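Local coordinates for protein transcriptional regulator (NtrC family) (Aquifex aeolicus, PDB 3DZD) that probably activates sigma54-dependent transcription as an NtrC-family regulator, joining a response-regulator receiver domain to an AAA+ ATPase, captured here in its inactive state with ADP, at residues A[4-9]-A[28-33]; A[18-23]-A[106-111]; A[48-53]-A[75-80]; A[59-64]-A[91-96]. All blocks are in the same frame, centred on the assembly; numbering follows the deposited sequence.

Interaction 1 (A[4-9]-A[28-33]); sequences LVVDDE and DTAKTL
Three backbone hydrogen bonds fix strand 4-6 beside strand 28-30, parallel and 26° apart. Val5 is used twice: its N gives a nearly straight bond to Asp28 O (2.8 Å, 165° at the hydrogen), and its O accepts from Ala30 N at 2.9 Å. Two residues on, Asp7 N meets Ala30 O at 3.1 Å, almost along the C=O axis.

The tight part is the face of Leu4, Val6 and Ala30. Leu4 holds CG anti to its backbone N (chi1 172°), which carries CD1 to Ala30 CB at 4.2 Å; Val6 CG2 reaches the same methyl at 4.3 Å, and Val6 CG1 touches Leu33 CD1 at 4.2 Å. Past the strand ends the contact loosens. Lys31 leads away into solvent, with a long, weak ion pair from NZ to Glu10, and exposed Asp8 only loosely nears Lys31 O through its CA. Asp7, buried but pointing away from 28-33, takes Glu9 N on the anti lone pair of OD2 at 2.8 Å, an Asx turn.

The pair forms the strands of a beta-alpha-beta unit: helix 10-22 packs on Val5 and Thr29, helix 33-42 covers Leu4, Val6 and Ala30, and strand 47-51 hydrogen-bonds along the other edge of 4-6.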
loop_
_atom_site.group_PDB
_atom_site.type_symbol
_atom_site.label_atom_id
_atom_site.label_comp_id
_atom_site.label_asym_id
_atom_site.label_seq_id
_atom_site.Cartn_x
_atom_site.Cartn_y
_atom_site.Cartn_z
ATOM N N LEU A 4 11.477 5.493 -25.420
ATOM C CA LEU A 4 11.997 6.458 -26.382
ATOM C C LEU A 4 13.510 6.489 -26.304
ATOM O O LEU A 4 14.075 6.699 -25.231
ATOM C CB LEU A 4 11.436 7.866 -26.133
ATOM C CG LEU A 4 12.052 8.999 -26.970
ATOM C CD1 LEU A 4 11.693 8.870 -28.450
ATOM C CD2 LEU A 4 11.641 10.365 -26.440
ATOM N N VAL A 5 14.156 6.267 -27.444
ATOM C CA VAL A 5 15.611 6.281 -27.533
ATOM C C VAL A 5 16.082 7.528 -28.266
ATOM O O VAL A 5 15.819 7.691 -29.461
ATOM C CB VAL A 5 16.154 5.037 -28.261
ATOM C CG1 VAL A 5 17.674 5.073 -28.288
ATOM C CG2 VAL A 5 15.676 3.767 -27.578
ATOM N N VAL A 6 16.764 8.408 -27.535
ATOM C CA VAL A 6 17.280 9.658 -28.082
ATOM C C VAL A 6 18.799 9.602 -28.259
ATOM O O VAL A 6 19.541 9.551 -27.274
ATOM C CB VAL A 6 16.948 10.843 -27.162
ATOM C CG1 VAL A 6 17.310 12.148 -27.838
ATOM C CG2 VAL A 6 15.475 10.824 -26.788
ATOM N N ASP A 7 19.262 9.621 -29.509
ATOM C CA ASP A 7 20.694 9.529 -29.788
ATOM C C ASP A 7 21.052 9.955 -31.208
ATOM O O ASP A 7 20.257 9.811 -32.136
ATOM C CB ASP A 7 21.216 8.108 -29.520
ATOM C CG ASP A 7 22.736 8.060 -29.331
ATOM O OD1 ASP A 7 23.198 7.704 -28.229
ATOM O OD2 ASP A 7 23.478 8.376 -30.279
ATOM N N ASP A 8 22.272 10.457 -31.359
ATOM C CA ASP A 8 22.772 10.958 -32.634
ATOM C C ASP A 8 23.167 9.843 -33.606
ATOM O O ASP A 8 23.091 10.018 -34.822
ATOM C CB ASP A 8 23.978 11.869 -32.387
ATOM C CG ASP A 8 24.451 12.564 -33.643
ATOM O OD1 ASP A 8 23.802 13.544 -34.059
ATOM O OD2 ASP A 8 25.479 12.136 -34.209
ATOM N N GLU A 9 23.586 8.699 -33.079
ATOM C CA GLU A 9 24.156 7.653 -33.923
ATOM C C GLU A 9 23.246 6.447 -34.144
ATOM O O GLU A 9 22.672 5.906 -33.200
ATOM C CB GLU A 9 25.499 7.205 -33.357
ATOM C CG GLU A 9 26.553 8.293 -33.389
ATOM C CD GLU A 9 27.894 7.819 -32.871
ATOM O OE1 GLU A 9 27.977 6.664 -32.392
ATOM O OE2 GLU A 9 28.864 8.603 -32.943
ATOM N N ASP A 28 10.673 3.642 -29.818
ATOM C CA ASP A 28 10.624 4.745 -30.767
ATOM C C ASP A 28 11.959 5.462 -30.640
ATOM O O ASP A 28 12.657 5.280 -29.650
ATOM C CB ASP A 28 9.476 5.693 -30.436
ATOM C CG ASP A 28 9.059 6.546 -31.623
ATOM O OD1 ASP A 28 9.773 6.552 -32.655
ATOM O OD2 ASP A 28 8.007 7.217 -31.520
ATOM N N THR A 29 12.325 6.266 -31.632
ATOM C CA THR A 29 13.625 6.928 -31.615
ATOM C C THR A 29 13.537 8.383 -32.045
ATOM O O THR A 29 12.760 8.731 -32.929
ATOM C CB THR A 29 14.637 6.204 -32.519
ATOM O OG1 THR A 29 14.187 6.250 -33.876
ATOM C CG2 THR A 29 14.787 4.754 -32.102
ATOM N N ALA A 30 14.337 9.226 -31.403
ATOM C CA ALA A 30 14.482 10.622 -31.796
ATOM C C ALA A 30 15.956 10.912 -32.039
ATOM O O ALA A 30 16.808 10.555 -31.227
ATOM C CB ALA A 30 13.933 11.538 -30.727
ATOM N N LYS A 31 16.259 11.559 -33.156
ATOM C CA LYS A 31 17.645 11.761 -33.559
ATOM C C LYS A 31 18.164 13.149 -33.190
ATOM O O LYS A 31 19.351 13.438 -33.343
ATOM C CB LYS A 31 17.794 11.500 -35.058
ATOM C CG LYS A 31 17.358 10.100 -35.472
ATOM C CD LYS A 31 17.212 9.979 -36.983
ATOM C CE LYS A 31 16.673 8.610 -37.393
ATOM N NZ LYS A 31 16.504 8.495 -38.874
ATOM N N THR A 32 17.272 13.999 -32.696
ATOM C CA THR A 32 17.643 15.335 -32.255
ATOM C C THR A 32 16.832 15.688 -31.019
ATOM O O THR A 32 15.789 15.084 -30.763
ATOM C CB THR A 32 17.354 16.383 -33.338
ATOM O OG1 THR A 32 15.979 16.290 -33.729
ATOM C CG2 THR A 32 18.233 16.153 -34.558
ATOM N N LEU A 33 17.306 16.659 -30.247
ATOM C CA LEU A 33 16.525 17.150 -29.123
ATOM C C LEU A 33 15.205 17.734 -29.607
ATOM O O LEU A 33 14.191 17.669 -28.908
ATOM C CB LEU A 33 17.312 18.183 -28.319
ATOM C CG LEU A 33 17.963 17.631 -27.051
ATOM C CD1 LEU A 33 18.417 16.201 -27.269
ATOM C CD2 LEU A 33 19.114 18.508 -26.595
#

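Interaction 2 (A[18-23]-A[106-111]); sequences AILEEE and ERFLLT
Phe108 and Leu109 are the bumps that helix 105-119 presents to helix 10-22, and the hollows receiving them are lined by Ile19, Leu20 and Glu23. The segment axes stay 11.0 Å apart at their closest and cross at -56°, so side chains alone span the gap; no hydrogen bond crosses it.

Ile19 drives the methyl CG2 into the notch between the two bumps. CG2 lies 3.5 Å from Leu109 CD2 and 3.7 Å from Phe108 CD2, coming to the ring at its edge, near the ring plane. Phe108, with CG anti to the backbone N (chi1 174°), pushes its far end toward Leu20, which crosses it at about a right angle: Leu20 CD2 is 3.6 Å from both Phe108 CE2 and CZ, while Leu20 CG sits in plane at the ring edge.

Leu109 fills the complementary hollow between Ile19 and Glu23, one helical turn apart. Its forked end straddles the aliphatic part of Glu23, whose CG lies 3.5 Å from Leu109 CD1 and 3.7 Å from CD2. A bend at chi2 (-70°) folds the Glu23 chain so that CG leads the approach, with the carboxylate close behind.

On another side of the helix, Arg107 pairs with Glu97 of the second subunit. Such packing of the first helix against the last, on one face of the central sheet, belongs to the CheY-like receiver fold, in which the surface of helix 85-93, strand 97-100 and helix 105-119 commonly serves dimerisation.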
loop_
_atom_site.group_PDB
_atom_site.type_symbol
_atom_site.label_atom_id
_atom_site.label_comp_id
_atom_site.label_asym_id
_atom_site.label_seq_id
_atom_site.Cartn_x
_atom_site.Cartn_y
_atom_site.Cartn_z
ATOM N N ALA A 18 16.277 -2.697 -32.188
ATOM C CA ALA A 18 16.252 -4.116 -32.518
ATOM C C ALA A 18 16.180 -4.927 -31.236
ATOM O O ALA A 18 15.476 -5.933 -31.158
ATOM C CB ALA A 18 17.486 -4.502 -33.325
ATOM N N ILE A 19 16.901 -4.464 -30.222
ATOM C CA ILE A 19 16.974 -5.160 -28.946
ATOM C C ILE A 19 15.673 -5.035 -28.177
ATOM O O ILE A 19 15.116 -6.036 -27.727
ATOM C CB ILE A 19 18.149 -4.637 -28.100
ATOM C CG1 ILE A 19 19.475 -5.018 -28.768
ATOM C CG2 ILE A 19 18.076 -5.187 -26.690
ATOM C CD1 ILE A 19 20.624 -4.101 -28.421
ATOM N N LEU A 20 15.185 -3.804 -28.040
ATOM C CA LEU A 20 13.955 -3.543 -27.303
ATOM C C LEU A 20 12.800 -4.306 -27.920
ATOM O O LEU A 20 12.059 -4.995 -27.225
ATOM C CB LEU A 20 13.641 -2.046 -27.288
ATOM C CG LEU A 20 14.611 -1.190 -26.467
ATOM C CD1 LEU A 20 14.373 0.292 -26.702
ATOM C CD2 LEU A 20 14.491 -1.522 -24.987
ATOM N N GLU A 21 12.646 -4.170 -29.233
ATOM C CA GLU A 21 11.573 -4.842 -29.952
ATOM C C GLU A 21 11.673 -6.354 -29.775
ATOM O O GLU A 21 10.662 -7.036 -29.609
ATOM C CB GLU A 21 11.623 -4.478 -31.433
ATOM C CG GLU A 21 10.420 -4.942 -32.236
ATOM C CD GLU A 21 10.509 -4.529 -33.694
ATOM O OE1 GLU A 21 11.377 -3.683 -34.018
ATOM O OE2 GLU A 21 9.716 -5.051 -34.514
ATOM N N GLU A 22 12.904 -6.862 -29.801
ATOM C CA GLU A 22 13.179 -8.287 -29.630
ATOM C C GLU A 22 12.782 -8.796 -28.245
ATOM O O GLU A 22 12.593 -9.995 -28.048
ATOM C CB GLU A 22 14.665 -8.569 -29.895
ATOM C CG GLU A 22 15.124 -9.994 -29.591
ATOM C CD GLU A 22 15.734 -10.150 -28.200
ATOM O OE1 GLU A 22 16.252 -9.153 -27.653
ATOM O OE2 GLU A 22 15.708 -11.279 -27.661
ATOM N N GLU A 23 12.645 -7.884 -27.289
ATOM C CA GLU A 23 12.363 -8.271 -25.910
ATOM C C GLU A 23 10.950 -7.931 -25.465
ATOM O O GLU A 23 10.618 -8.047 -24.288
ATOM C CB GLU A 23 13.377 -7.641 -24.959
ATOM C CG GLU A 23 14.755 -8.271 -25.052
ATOM C CD GLU A 23 14.782 -9.684 -24.503
ATOM O OE1 GLU A 23 13.990 -9.972 -23.579
ATOM O OE2 GLU A 23 15.600 -10.499 -24.985
ATOM N N GLU A 106 23.110 -7.572 -22.667
ATOM C CA GLU A 106 22.713 -8.007 -21.340
ATOM C C GLU A 106 22.626 -6.832 -20.358
ATOM O O GLU A 106 21.652 -6.700 -19.628
ATOM C CB GLU A 106 23.704 -9.063 -20.835
ATOM C CG GLU A 106 23.754 -10.351 -21.673
ATOM C CD GLU A 106 24.450 -10.191 -23.034
ATOM O OE1 GLU A 106 25.468 -9.466 -23.121
ATOM O OE2 GLU A 106 23.981 -10.812 -24.017
ATOM N N ARG A 107 23.648 -5.981 -20.349
ATOM C CA ARG A 107 23.710 -4.849 -19.432
ATOM C C ARG A 107 22.613 -3.857 -19.759
ATOM O O ARG A 107 21.953 -3.330 -18.867
ATOM C CB ARG A 107 25.077 -4.167 -19.529
ATOM C CG ARG A 107 25.194 -2.861 -18.765
ATOM C CD ARG A 107 25.053 -3.069 -17.263
ATOM N NE ARG A 107 23.673 -2.928 -16.803
ATOM C CZ ARG A 107 23.250 -3.202 -15.568
ATOM N NH1 ARG A 107 24.094 -3.658 -14.646
ATOM N NH2 ARG A 107 21.970 -3.032 -15.261
ATOM N N PHE A 108 22.420 -3.604 -21.049
ATOM C CA PHE A 108 21.331 -2.745 -21.499
ATOM C C PHE A 108 19.965 -3.241 -21.019
ATOM O O PHE A 108 19.230 -2.517 -20.355
ATOM C CB PHE A 108 21.326 -2.632 -23.024
ATOM C CG PHE A 108 20.146 -1.881 -23.565
ATOM C CD1 PHE A 108 19.990 -0.529 -23.300
ATOM C CD2 PHE A 108 19.183 -2.532 -24.331
ATOM C CE1 PHE A 108 18.897 0.170 -23.792
ATOM C CE2 PHE A 108 18.084 -1.842 -24.830
ATOM C CZ PHE A 108 17.940 -0.489 -24.558
ATOM N N LEU A 109 19.636 -4.482 -21.364
ATOM C CA LEU A 109 18.335 -5.059 -21.029
ATOM C C LEU A 109 18.069 -5.091 -19.533
ATOM O O LEU A 109 16.944 -4.860 -19.097
ATOM C CB LEU A 109 18.209 -6.464 -21.614
ATOM C CG LEU A 109 18.012 -6.468 -23.128
ATOM C CD1 LEU A 109 17.898 -7.895 -23.653
ATOM C CD2 LEU A 109 16.784 -5.659 -23.479
ATOM N N LEU A 110 19.106 -5.376 -18.746
ATOM C CA LEU A 110 18.964 -5.395 -17.295
ATOM C C LEU A 110 18.621 -4.009 -16.756
ATOM O O LEU A 110 17.772 -3.863 -15.864
ATOM C CB LEU A 110 20.229 -5.928 -16.621
ATOM C CG LEU A 110 20.130 -5.910 -15.092
ATOM C CD1 LEU A 110 18.944 -6.749 -14.628
ATOM C CD2 LEU A 110 21.424 -6.369 -14.429
ATOM N N THR A 111 19.285 -2.991 -17.293
ATOM C CA THR A 111 19.009 -1.615 -16.889
ATOM C C THR A 111 17.588 -1.178 -17.270
ATOM O O THR A 111 16.920 -0.499 -16.500
ATOM C CB THR A 111 20.029 -0.643 -17.498
ATOM O OG1 THR A 111 21.339 -1.025 -17.078
ATOM C CG2 THR A 111 19.764 0.771 -17.049
#

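Interaction 3 (A[48-53]-A[75-80])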
loop_
_atom_site.group_PDB
_atom_site.type_symbol
_atom_site.label_atom_id
_atom_site.label_comp_id
_atom_site.label_asym_id
_atom_site.label_seq_id
_atom_site.Cartn_x
_atom_site.Cartn_y
_atom_site.Cartn_z
ATOM N N ILE A 48 12.782 6.702 -20.893
ATOM C CA ILE A 48 13.479 7.433 -21.929
ATOM C C ILE A 48 14.961 7.201 -21.776
ATOM O O ILE A 48 15.499 7.307 -20.672
ATOM C CB ILE A 48 13.206 8.927 -21.836
ATOM C CG1 ILE A 48 11.723 9.203 -22.093
ATOM C CG2 ILE A 48 14.075 9.680 -22.824
ATOM C CD1 ILE A 48 11.296 10.611 -21.754
ATOM N N VAL A 49 15.608 6.868 -22.893
ATOM C CA VAL A 49 17.036 6.602 -22.942
ATOM C C VAL A 49 17.679 7.756 -23.679
ATOM O O VAL A 49 17.461 7.935 -24.884
ATOM C CB VAL A 49 17.347 5.301 -23.713
ATOM C CG1 VAL A 49 18.854 5.143 -23.916
ATOM C CG2 VAL A 49 16.760 4.092 -23.002
ATOM N N LEU A 50 18.476 8.537 -22.960
ATOM C CA LEU A 50 18.967 9.807 -23.480
ATOM C C LEU A 50 20.488 9.880 -23.532
ATOM O O LEU A 50 21.170 9.557 -22.560
ATOM C CB LEU A 50 18.427 10.946 -22.623
ATOM C CG LEU A 50 19.028 12.337 -22.830
ATOM C CD1 LEU A 50 18.527 12.979 -24.125
ATOM C CD2 LEU A 50 18.683 13.200 -21.629
ATOM N N ASP A 51 21.019 10.307 -24.670
ATOM C CA ASP A 51 22.458 10.519 -24.779
ATOM C C ASP A 51 22.840 11.860 -24.151
ATOM O O ASP A 51 22.182 12.873 -24.381
ATOM C CB ASP A 51 22.934 10.439 -26.236
ATOM C CG ASP A 51 24.428 10.160 -26.342
ATOM O OD1 ASP A 51 25.214 10.851 -25.661
ATOM O OD2 ASP A 51 24.824 9.249 -27.097
ATOM N N VAL A 52 23.895 11.851 -23.340
ATOM C CA VAL A 52 24.375 13.062 -22.678
ATOM C C VAL A 52 24.735 14.163 -23.673
ATOM O O VAL A 52 24.630 15.349 -23.364
ATOM C CB VAL A 52 25.606 12.772 -21.802
ATOM C CG1 VAL A 52 25.212 11.943 -20.588
ATOM C CG2 VAL A 52 26.681 12.072 -22.623
ATOM N N TRP A 53 25.168 13.768 -24.865
ATOM C CA TRP A 53 25.508 14.735 -25.902
ATOM C C TRP A 53 24.576 14.625 -27.105
ATOM O O TRP A 53 24.343 13.539 -27.634
ATOM C CB TRP A 53 26.967 14.581 -26.354
ATOM C CG TRP A 53 27.328 15.501 -27.493
ATOM C CD1 TRP A 53 27.890 16.741 -27.400
ATOM C CD2 TRP A 53 27.137 15.254 -28.895
ATOM N NE1 TRP A 53 28.064 17.278 -28.653
ATOM C CE2 TRP A 53 27.611 16.387 -29.586
ATOM C CE3 TRP A 53 26.612 14.185 -29.629
ATOM C CZ2 TRP A 53 27.576 16.480 -30.979
ATOM C CZ3 TRP A 53 26.578 14.281 -31.012
ATOM C CH2 TRP A 53 27.057 15.420 -31.671
ATOM N N VAL A 75 14.394 8.134 -16.601
ATOM C CA VAL A 75 15.423 8.411 -17.593
ATOM C C VAL A 75 16.712 7.633 -17.360
ATOM O O VAL A 75 17.228 7.575 -16.248
ATOM C CB VAL A 75 15.762 9.911 -17.652
ATOM C CG1 VAL A 75 16.783 10.180 -18.749
ATOM C CG2 VAL A 75 14.502 10.728 -17.880
ATOM N N ILE A 76 17.219 7.036 -18.430
ATOM C CA ILE A 76 18.525 6.416 -18.426
ATOM C C ILE A 76 19.406 7.185 -19.397
ATOM O O ILE A 76 19.058 7.334 -20.568
ATOM C CB ILE A 76 18.446 4.967 -18.909
ATOM C CG1 ILE A 76 17.429 4.182 -18.071
ATOM C CG2 ILE A 76 19.821 4.330 -18.873
ATOM C CD1 ILE A 76 16.883 2.943 -18.771
ATOM N N VAL A 77 20.537 7.691 -18.923
ATOM C CA VAL A 77 21.430 8.402 -19.827
ATOM C C VAL A 77 22.522 7.489 -20.374
ATOM O O VAL A 77 22.939 6.534 -19.723
ATOM C CB VAL A 77 22.030 9.679 -19.191
ATOM C CG1 VAL A 77 20.948 10.739 -19.027
ATOM C CG2 VAL A 77 22.684 9.366 -17.857
ATOM N N ILE A 78 22.951 7.774 -21.595
ATOM C CA ILE A 78 24.066 7.065 -22.200
ATOM C C ILE A 78 25.231 8.032 -22.285
ATOM O O ILE A 78 25.106 9.098 -22.881
ATOM C CB ILE A 78 23.720 6.570 -23.608
ATOM C CG1 ILE A 78 22.704 5.431 -23.531
ATOM C CG2 ILE A 78 24.965 6.094 -24.317
ATOM C CD1 ILE A 78 22.279 4.913 -24.883
ATOM N N THR A 79 26.354 7.670 -21.675
ATOM C CA THR A 79 27.528 8.536 -21.697
ATOM C C THR A 79 28.742 7.877 -22.342
ATOM O O THR A 79 28.939 6.663 -22.238
ATOM C CB THR A 79 27.917 9.009 -20.290
ATOM O OG1 THR A 79 28.879 10.062 -20.402
ATOM C CG2 THR A 79 28.511 7.862 -19.480
ATOM N N GLY A 80 29.555 8.695 -23.005
ATOM C CA GLY A 80 30.765 8.224 -23.649
ATOM C C GLY A 80 31.692 7.532 -22.671
ATOM O O GLY A 80 31.549 7.669 -21.455
#
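Four backbone hydrogen bonds join segments 48-53 and 75-80 in parallel register. Ile76 N donates to Ile48 O at 2.8 Å and Leu50 N to Ile76 O at 2.7 Å, both nearly along the C=O axis. Ile78 N reaches Leu50 O at 2.7 Å from 32° above the carbonyl plane, and Val52 N closes the ladder on Ile78 O at 3.0 Å, in plane.

Apolar packing follows on both faces. Val49 and Ile78 cross obliquely on one, Val49 CG1 lying 3.6 Å from Ile78 CD1, while Leu50 packs against Val75 and Val77 on the other. Val52, past its strand, turns its methyls onto the other segment, with CG2 3.4 Å from Ile78 O and close to Thr79, whose OG1 is bonded to Ser83.

Polar contacts gather at Asp51. OD1 accepts Trp53 N at 3.0 Å from above the carboxylate plane, an Asx turn, and lies 3.3 Å from the acceptor Ile78 O without a bond. OD2 pairs with Lys101 but also approaches Asp7 OD1, a crowding that may shift the ionisation of either acid. Its place at the end of this strand, with Asp7 and Lys101 beside it, is consistent with the phosphoacceptor aspartate of receiver domains. An alanine here would remove the carboxylate and would probably loosen the turn to Trp53 and cost Lys101 this salt bridge.

Strand 2-6 flanks 48-51 and strand 97-100 flanks 75-79; helix 62-69 covers Ile48, Leu50 and Val75, and helix 105-119 covers Val49 and Ile76.

Interaction 4 (A[59-64]-A[91-96]); sequences GVNFID and IKKGAY
Lys93, at the end of helix 85-93, lays its side chain along residues 60-64, at the start of helix 62-69. Its CB rests 4.0 Å from Ile63 CG2. A turn at chi2 (-140°) puts CD 3.7 Å from Val60 O and 4.1 Å from Val60 CG1. CE comes close to two oxygens, Asp64 OD2 at 3.1 Å and Asn61 OD1 at 3.3 Å. A second bend, at chi4 (-50°), leaves NZ 3.3 Å from Asp64 OD2, a salt bridge to a carboxylate crossed at about a right angle.

The helix stops directly after Lys93 in a Schellman motif, Gly94 adopting a positive phi of 126°. In the receiver fold the helices before and after strand 74-79 lie on the same side of the sheet; here the end of the second meets the start of the first.

A water joins in: it donates to Asp64 OD1 at 2.9 Å and accepts a weak bond from Lys93 NZ. An alanine in place of Asp64 would remove both carboxylate oxygens, and so the salt bridge and the water's acceptor, and would probably leave the lysine tip less fixed. Deeper in, Ile63 CD1 meets Ala95 CB, with Val77 and Leu50 of the sheet beneath Ile63.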
loop_
_atom_site.group_PDB
_atom_site.type_symbol
_atom_site.label_atom_id
_atom_site.label_comp_id
_atom_site.label_asym_id
_atom_site.label_seq_id
_atom_site.Cartn_x
_atom_site.Cartn_y
_atom_site.Cartn_z
ATOM N N GLY A 59 22.400 17.646 -23.847
ATOM C CA GLY A 59 21.686 16.433 -23.491
ATOM C C GLY A 59 21.352 16.314 -22.016
ATOM O O GLY A 59 20.251 15.897 -21.659
ATOM N N VAL A 60 22.301 16.674 -21.158
ATOM C CA VAL A 60 22.073 16.680 -19.714
ATOM C C VAL A 60 20.911 17.599 -19.322
ATOM O O VAL A 60 19.949 17.167 -18.682
ATOM C CB VAL A 60 23.335 17.136 -18.957
ATOM C CG1 VAL A 60 23.094 17.107 -17.455
ATOM C CG2 VAL A 60 24.526 16.267 -19.336
ATOM N N ASN A 61 21.008 18.869 -19.708
ATOM C CA ASN A 61 19.982 19.856 -19.379
ATOM C C ASN A 61 18.609 19.479 -19.919
ATOM O O ASN A 61 17.584 19.848 -19.343
ATOM C CB ASN A 61 20.385 21.242 -19.886
ATOM C CG ASN A 61 21.617 21.782 -19.185
ATOM O OD1 ASN A 61 21.895 21.430 -18.036
ATOM N ND2 ASN A 61 22.363 22.642 -19.874
ATOM N N PHE A 62 18.591 18.746 -21.027
ATOM C CA PHE A 62 17.336 18.281 -21.611
ATOM C C PHE A 62 16.523 17.457 -20.616
ATOM O O PHE A 62 15.308 17.338 -20.742
ATOM C CB PHE A 62 17.592 17.458 -22.869
ATOM C CG PHE A 62 16.344 17.105 -23.614
ATOM C CD1 PHE A 62 15.741 18.027 -24.452
ATOM C CD2 PHE A 62 15.762 15.857 -23.468
ATOM C CE1 PHE A 62 14.584 17.712 -25.138
ATOM C CE2 PHE A 62 14.602 15.537 -24.152
ATOM C CZ PHE A 62 14.014 16.467 -24.991
ATOM N N ILE A 63 17.199 16.880 -19.631
ATOM C CA ILE A 63 16.503 16.190 -18.563
ATOM C C ILE A 63 15.463 17.115 -17.935
ATOM O O ILE A 63 14.391 16.666 -17.535
ATOM C CB ILE A 63 17.480 15.680 -17.491
ATOM C CG1 ILE A 63 18.221 14.447 -18.003
ATOM C CG2 ILE A 63 16.743 15.349 -16.208
ATOM C CD1 ILE A 63 19.303 13.974 -17.080
ATOM N N ASP A 64 15.768 18.408 -17.867
ATOM C CA ASP A 64 14.817 19.371 -17.311
ATOM C C ASP A 64 13.563 19.469 -18.179
ATOM O O ASP A 64 12.451 19.593 -17.667
ATOM C CB ASP A 64 15.460 20.750 -17.128
ATOM C CG ASP A 64 16.514 20.763 -16.030
ATOM O OD1 ASP A 64 16.242 20.247 -14.923
ATOM O OD2 ASP A 64 17.616 21.301 -16.278
ATOM N N ILE A 91 22.467 12.364 -13.188
ATOM C CA ILE A 91 21.827 11.733 -12.042
ATOM C C ILE A 91 21.317 12.772 -11.049
ATOM O O ILE A 91 20.211 12.650 -10.522
ATOM C CB ILE A 91 22.778 10.769 -11.308
ATOM C CG1 ILE A 91 23.172 9.594 -12.213
ATOM C CG2 ILE A 91 22.128 10.284 -10.013
ATOM C CD1 ILE A 91 22.016 8.700 -12.624
ATOM N N LYS A 92 22.126 13.791 -10.785
ATOM C CA LYS A 92 21.726 14.844 -9.864
ATOM C C LYS A 92 20.593 15.677 -10.454
ATOM O O LYS A 92 19.763 16.218 -9.721
ATOM C CB LYS A 92 22.921 15.723 -9.498
ATOM C CG LYS A 92 23.992 14.975 -8.726
ATOM C CD LYS A 92 25.329 15.693 -8.763
ATOM C CE LYS A 92 25.328 16.921 -7.873
ATOM N NZ LYS A 92 26.712 17.412 -7.625
ATOM N N LYS A 93 20.549 15.773 -11.780
ATOM C CA LYS A 93 19.440 16.456 -12.432
ATOM C C LYS A 93 18.163 15.654 -12.281
ATOM O O LYS A 93 17.069 16.190 -12.418
ATOM C CB LYS A 93 19.725 16.724 -13.910
ATOM C CG LYS A 93 20.450 18.029 -14.153
ATOM C CD LYS A 93 19.910 18.746 -15.373
ATOM C CE LYS A 93 20.373 20.195 -15.385
ATOM N NZ LYS A 93 20.107 20.872 -14.083
ATOM N N GLY A 94 18.304 14.365 -12.000
ATOM C CA GLY A 94 17.148 13.528 -11.746
ATOM C C GLY A 94 17.049 12.278 -12.601
ATOM O O GLY A 94 16.032 11.583 -12.557
ATOM N N ALA A 95 18.085 11.991 -13.384
ATOM C CA ALA A 95 18.115 10.758 -14.161
ATOM C C ALA A 95 18.154 9.583 -13.188
ATOM O O ALA A 95 18.741 9.694 -12.109
ATOM C CB ALA A 95 19.335 10.734 -15.093
ATOM N N TYR A 96 17.535 8.464 -13.553
ATOM C CA TYR A 96 17.539 7.291 -12.676
ATOM C C TYR A 96 18.804 6.441 -12.808
ATOM O O TYR A 96 19.371 5.995 -11.812
ATOM C CB TYR A 96 16.299 6.426 -12.904
ATOM C CG TYR A 96 16.335 5.098 -12.173
ATOM C CD1 TYR A 96 16.118 5.036 -10.803
ATOM C CD2 TYR A 96 16.576 3.902 -12.855
ATOM C CE1 TYR A 96 16.145 3.830 -10.121
ATOM C CE2 TYR A 96 16.604 2.681 -12.182
ATOM C CZ TYR A 96 16.387 2.657 -10.812
ATOM O OH TYR A 96 16.405 1.464 -10.116
HETATM O O HOH W 1 17.073 21.470 -12.449
#

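Overall arrangement
All four contacts lie within the receiver domain. Interactions 1 and 3 share its parallel five-stranded sheet, their centres 10 Å apart, through neighbouring strands 2-6 and 47-51; Asp7 and Asp51 bring their acidic ends together there. Interaction 2 covers one face, touching interaction 1 (Leu20 on Val5) and interaction 3 (Thr111 on Ile76). Interaction 4 packs on the opposite face, about 9 Å from interaction 3 between centres. Along the chain interactions 1 and 2 alternate, 1 closes before 3 and 4 open, these two alternate, and both nest inside the loop closed by 2. Interactions 2 and 4, centres about 22 Å apart, each reach the second subunit, so the dimer surface draws on elements from both faces of the sheet.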